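Local coordinates for protein peptidyl-prolyl cis-trans isomerase FKBP13, chloroplastic (Arabidopsis thaliana, PDB 1U79) that catalyses the cis-trans isomerization of proline peptide bonds, supplying the major activity of this kind in the chloroplast thylakoid lumen and regulating accumulation of the Rieske protein, at residues L84-P95 against A116-G127. Residues are numbered along the deposited sequence; the frame is centred on the assembly and turned at random.
Sequences LTGGKRTLRIPP and ASVLLFDIEYIG
Over one face of the Arg92 guanidinium sits Val118 CG1, 3.7 Å above the plane and displaced toward its rim; the extended arginine chain, CG anti to the backbone N (chi1 -179°), crosses this valine obliquely. The Phe121 ring also meets its neighbour obliquely, Phe121 CD1 lying 3.9 Å from Ile93 CD1. Equally slanted is the approach of the Tyr125 ring to the turn from Leu84 to Gly87: Tyr125 CD1 is 3.4 Å from Leu84 O, and a water links the phenol OH to Thr85 OG1. With an alanine at Tyr125 the ring would be gone, which is likely to leave that water without one partner and open a gap beside the turn.

The strands pair antiparallel, with hydrogen-bonded pairs at Arg89–Ile123, Leu91–Phe121 and Ile93–Leu119; the Ile123 N to Arg89 O bond is nearly straight (175° at the hydrogen). Where the pairing reaches the type II turn, Gly86 N donates to Tyr125 O and Tyr125 N to Gly87 O, so both glycines face one tyrosine, a G1 beta bulge. At the backbone angles of Gly86 (phi 86°) a side chain would be jammed against the preceding carbonyl O, which calls for glycine.

On the face bearing Lys88, Thr90 and Asp122, Asp122 lies beside Thr90, and a water bridges its OD2 to Lys88 NZ, 4.1 Å away and beyond a salt bridge. On the other face Leu91 CD1 presses tightly on Ile123 CD1 (3.4 Å).

In this FKBP domain, helix 68-75 covers that apolar face, Trp70 packing on Ile93 and Ile123 and edge-to-face on Phe121. Strand 88-93 is flanked by strand 15-18, whose Asp18 forms a salt bridge with Arg89, and strand 119-128 by strand 32-40, making the pair central strands of the antiparallel sheet.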
loop_
_atom_site.group_PDB
_atom_site.type_symbol
_atom_site.label_atom_id
_atom_site.label_comp_id
_atom_site.label_asym_id
_atom_site.label_seq_id
_atom_site.Cartn_x
_atom_site.Cartn_y
_atom_site.Cartn_z
ATOM N N LEU A 84 -4.175 -8.529 8.656
ATOM C CA LEU A 84 -4.639 -8.701 10.019
ATOM C C LEU A 84 -3.786 -7.792 10.878
ATOM O O LEU A 84 -2.632 -7.519 10.539
ATOM C CB LEU A 84 -4.446 -10.136 10.490
ATOM C CG LEU A 84 -5.057 -11.232 9.627
ATOM C CD1 LEU A 84 -4.887 -12.559 10.354
ATOM C CD2 LEU A 84 -6.523 -10.930 9.350
ATOM N N THR A 85 -4.359 -7.326 11.980
ATOM C CA THR A 85 -3.660 -6.447 12.906
ATOM C C THR A 85 -2.302 -7.031 13.278
ATOM O O THR A 85 -2.205 -8.195 13.676
ATOM C CB THR A 85 -4.507 -6.234 14.182
ATOM O OG1 THR A 85 -5.645 -5.438 13.853
ATOM C CG2 THR A 85 -3.705 -5.551 15.280
ATOM N N GLY A 86 -1.261 -6.211 13.150
ATOM C CA GLY A 86 0.094 -6.633 13.471
ATOM C C GLY A 86 0.805 -7.325 12.323
ATOM O O GLY A 86 1.911 -7.848 12.479
ATOM N N GLY A 87 0.176 -7.337 11.156
ATOM C CA GLY A 87 0.786 -7.994 10.018
ATOM C C GLY A 87 1.744 -7.127 9.220
ATOM O O GLY A 87 1.738 -5.896 9.335
ATOM N N LYS A 88 2.593 -7.775 8.430
ATOM C CA LYS A 88 3.523 -7.053 7.559
ATOM C C LYS A 88 3.315 -7.637 6.182
ATOM O O LYS A 88 3.499 -8.839 5.970
ATOM C CB LYS A 88 4.976 -7.256 7.975
ATOM C CG LYS A 88 5.974 -6.591 7.026
ATOM C CD LYS A 88 7.394 -6.904 7.459
ATOM C CE LYS A 88 8.413 -6.220 6.570
ATOM N NZ LYS A 88 9.783 -6.607 6.986
ATOM N N ARG A 89 2.931 -6.781 5.249
ATOM C CA ARG A 89 2.646 -7.216 3.898
ATOM C C ARG A 89 3.370 -6.392 2.850
ATOM O O ARG A 89 3.546 -5.183 3.000
ATOM C CB ARG A 89 1.134 -7.127 3.642
ATOM C CG ARG A 89 0.732 -7.366 2.184
ATOM C CD ARG A 89 -0.784 -7.406 2.004
ATOM N NE ARG A 89 -1.383 -8.588 2.626
ATOM C CZ ARG A 89 -2.670 -8.899 2.541
ATOM N NH1 ARG A 89 -3.123 -10.001 3.134
ATOM N NH2 ARG A 89 -3.509 -8.105 1.876
ATOM N N THR A 90 3.803 -7.057 1.791
ATOM C CA THR A 90 4.449 -6.348 0.706
ATOM C C THR A 90 3.394 -6.287 -0.381
ATOM O O THR A 90 2.692 -7.273 -0.627
ATOM C CB THR A 90 5.692 -7.093 0.189
ATOM O OG1 THR A 90 6.663 -7.174 1.234
ATOM C CG2 THR A 90 6.305 -6.350 -0.980
ATOM N N LEU A 91 3.254 -5.126 -1.009
ATOM C CA LEU A 91 2.276 -4.957 -2.070
ATOM C C LEU A 91 2.930 -4.471 -3.350
ATOM O O LEU A 91 3.797 -3.590 -3.314
ATOM C CB LEU A 91 1.209 -3.925 -1.677
ATOM C CG LEU A 91 0.160 -4.179 -0.595
ATOM C CD1 LEU A 91 -0.650 -2.890 -0.426
ATOM C CD2 LEU A 91 -0.764 -5.351 -0.992
ATOM N N ARG A 92 2.509 -5.050 -4.472
ATOM C CA ARG A 92 2.984 -4.647 -5.793
ATOM C C ARG A 92 1.736 -4.073 -6.439
ATOM O O ARG A 92 0.763 -4.798 -6.686
ATOM C CB ARG A 92 3.498 -5.834 -6.603
ATOM C CG ARG A 92 4.011 -5.431 -7.982
ATOM C CD ARG A 92 5.017 -6.451 -8.536
ATOM N NE ARG A 92 5.530 -6.045 -9.849
ATOM C CZ ARG A 92 4.848 -6.202 -10.976
ATOM N NH1 ARG A 92 3.652 -6.757 -10.937
ATOM N NH2 ARG A 92 5.342 -5.800 -12.132
ATOM N N ILE A 93 1.775 -2.772 -6.726
ATOM C CA ILE A 93 0.608 -2.076 -7.256
ATOM C C ILE A 93 0.762 -1.556 -8.673
ATOM O O ILE A 93 1.597 -0.699 -8.932
ATOM C CB ILE A 93 0.253 -0.868 -6.342
ATOM C CG1 ILE A 93 0.142 -1.338 -4.885
ATOM C CG2 ILE A 93 -1.053 -0.214 -6.819
ATOM C CD1 ILE A 93 -0.203 -0.246 -3.895
ATOM N N PRO A 94 -0.055 -2.061 -9.610
ATOM C CA PRO A 94 0.043 -1.591 -10.994
ATOM C C PRO A 94 -0.375 -0.122 -10.983
ATOM O O PRO A 94 -1.144 0.288 -10.122
ATOM C CB PRO A 94 -0.970 -2.462 -11.739
ATOM C CG PRO A 94 -1.089 -3.685 -10.897
ATOM C CD PRO A 94 -1.052 -3.135 -9.485
ATOM N N PRO A 95 0.117 0.682 -11.942
ATOM C CA PRO A 95 -0.207 2.111 -12.029
ATOM C C PRO A 95 -1.701 2.417 -11.986
ATOM O O PRO A 95 -2.110 3.426 -11.422
ATOM C CB PRO A 95 0.413 2.527 -13.359
ATOM C CG PRO A 95 1.562 1.590 -13.499
ATOM C CD PRO A 95 0.993 0.276 -13.053
ATOM N N ALA A 116 2.928 5.952 -14.954
ATOM C CA ALA A 116 2.816 4.509 -15.170
ATOM C C ALA A 116 3.733 3.676 -14.293
ATOM O O ALA A 116 4.208 2.614 -14.706
ATOM C CB ALA A 116 3.075 4.186 -16.650
ATOM N N SER A 117 3.954 4.144 -13.071
ATOM C CA SER A 117 4.812 3.441 -12.137
ATOM C C SER A 117 4.133 2.334 -11.338
ATOM O O SER A 117 3.077 2.533 -10.747
ATOM C CB SER A 117 5.425 4.425 -11.129
ATOM O OG SER A 117 6.362 5.298 -11.741
ATOM N N VAL A 118 4.754 1.163 -11.328
ATOM C CA VAL A 118 4.277 0.064 -10.500
ATOM C C VAL A 118 4.905 0.443 -9.160
ATOM O O VAL A 118 6.080 0.817 -9.109
ATOM C CB VAL A 118 4.862 -1.287 -10.940
ATOM C CG1 VAL A 118 4.558 -2.347 -9.880
ATOM C CG2 VAL A 118 4.283 -1.687 -12.290
ATOM N N LEU A 119 4.139 0.380 -8.081
ATOM C CA LEU A 119 4.687 0.750 -6.786
ATOM C C LEU A 119 4.843 -0.442 -5.856
ATOM O O LEU A 119 4.020 -1.352 -5.848
ATOM C CB LEU A 119 3.778 1.781 -6.117
ATOM C CG LEU A 119 3.403 3.004 -6.952
ATOM C CD1 LEU A 119 2.560 3.950 -6.100
ATOM C CD2 LEU A 119 4.673 3.710 -7.441
ATOM N N LEU A 120 5.903 -0.443 -5.070
ATOM C CA LEU A 120 6.102 -1.517 -4.113
ATOM C C LEU A 120 6.016 -0.903 -2.730
ATOM O O LEU A 120 6.655 0.118 -2.466
ATOM C CB LEU A 120 7.477 -2.170 -4.296
ATOM C CG LEU A 120 7.682 -3.117 -5.484
ATOM C CD1 LEU A 120 9.147 -3.550 -5.537
ATOM C CD2 LEU A 120 6.784 -4.335 -5.354
ATOM N N PHE A 121 5.202 -1.486 -1.859
ATOM C CA PHE A 121 5.116 -0.992 -0.491
ATOM C C PHE A 121 5.319 -2.134 0.483
ATOM O O PHE A 121 4.914 -3.273 0.221
ATOM C CB PHE A 121 3.749 -0.378 -0.166
ATOM C CG PHE A 121 3.498 0.971 -0.785
ATOM C CD1 PHE A 121 2.901 1.079 -2.039
ATOM C CD2 PHE A 121 3.808 2.137 -0.084
ATOM C CE1 PHE A 121 2.607 2.327 -2.589
ATOM C CE2 PHE A 121 3.521 3.391 -0.626
ATOM C CZ PHE A 121 2.919 3.486 -1.879
ATOM N N ASP A 122 5.977 -1.824 1.591
ATOM C CA ASP A 122 6.143 -2.776 2.673
ATOM C C ASP A 122 5.204 -2.114 3.666
ATOM O O ASP A 122 5.437 -0.979 4.086
ATOM C CB ASP A 122 7.577 -2.787 3.196
ATOM C CG ASP A 122 8.322 -4.049 2.805
ATOM O OD1 ASP A 122 7.952 -4.665 1.781
ATOM O OD2 ASP A 122 9.282 -4.424 3.511
ATOM N N ILE A 123 4.109 -2.790 3.992
ATOM C CA ILE A 123 3.139 -2.218 4.908
ATOM C C ILE A 123 3.086 -2.935 6.248
ATOM O O ILE A 123 3.015 -4.166 6.313
ATOM C CB ILE A 123 1.723 -2.225 4.283
ATOM C CG1 ILE A 123 1.744 -1.442 2.965
ATOM C CG2 ILE A 123 0.714 -1.617 5.261
ATOM C CD1 ILE A 123 0.389 -1.180 2.366
ATOM N N GLU A 124 3.130 -2.143 7.313
ATOM C CA GLU A 124 3.040 -2.663 8.660
ATOM C C GLU A 124 1.742 -2.127 9.244
ATOM O O GLU A 124 1.651 -0.963 9.640
ATOM C CB GLU A 124 4.251 -2.225 9.488
ATOM C CG GLU A 124 5.498 -3.016 9.118
ATOM C CD GLU A 124 6.769 -2.422 9.660
ATOM O OE1 GLU A 124 6.885 -2.249 10.889
ATOM O OE2 GLU A 124 7.667 -2.133 8.847
ATOM N N TYR A 125 0.728 -2.990 9.255
ATOM C CA TYR A 125 -0.590 -2.647 9.783
ATOM C C TYR A 125 -0.525 -2.797 11.297
ATOM O O TYR A 125 -0.602 -3.908 11.831
ATOM C CB TYR A 125 -1.650 -3.591 9.197
ATOM C CG TYR A 125 -3.053 -3.390 9.741
ATOM C CD1 TYR A 125 -3.949 -4.458 9.805
ATOM C CD2 TYR A 125 -3.479 -2.141 10.207
ATOM C CE1 TYR A 125 -5.233 -4.296 10.328
ATOM C CE2 TYR A 125 -4.763 -1.965 10.730
ATOM C CZ TYR A 125 -5.631 -3.053 10.787
ATOM O OH TYR A 125 -6.891 -2.894 11.303
ATOM N N ILE A 126 -0.359 -1.675 11.986
ATOM C CA ILE A 126 -0.266 -1.662 13.443
ATOM C C ILE A 126 -1.602 -1.997 14.093
ATOM O O ILE A 126 -1.651 -2.673 15.122
ATOM C CB ILE A 126 0.196 -0.278 13.949
ATOM C CG1 ILE A 126 1.460 0.142 13.197
ATOM C CG2 ILE A 126 0.485 -0.334 15.459
ATOM C CD1 ILE A 126 2.626 -0.814 13.390
ATOM N N GLY A 127 -2.681 -1.525 13.483
ATOM C CA GLY A 127 -4.010 -1.778 14.013
ATOM C C GLY A 127 -4.840 -0.509 13.986
ATOM O O GLY A 127 -4.481 0.455 13.306
HETATM O O HOH W 1 -7.978 -4.978 12.543
HETATM O O HOH W 2 11.191 -4.464 5.551
#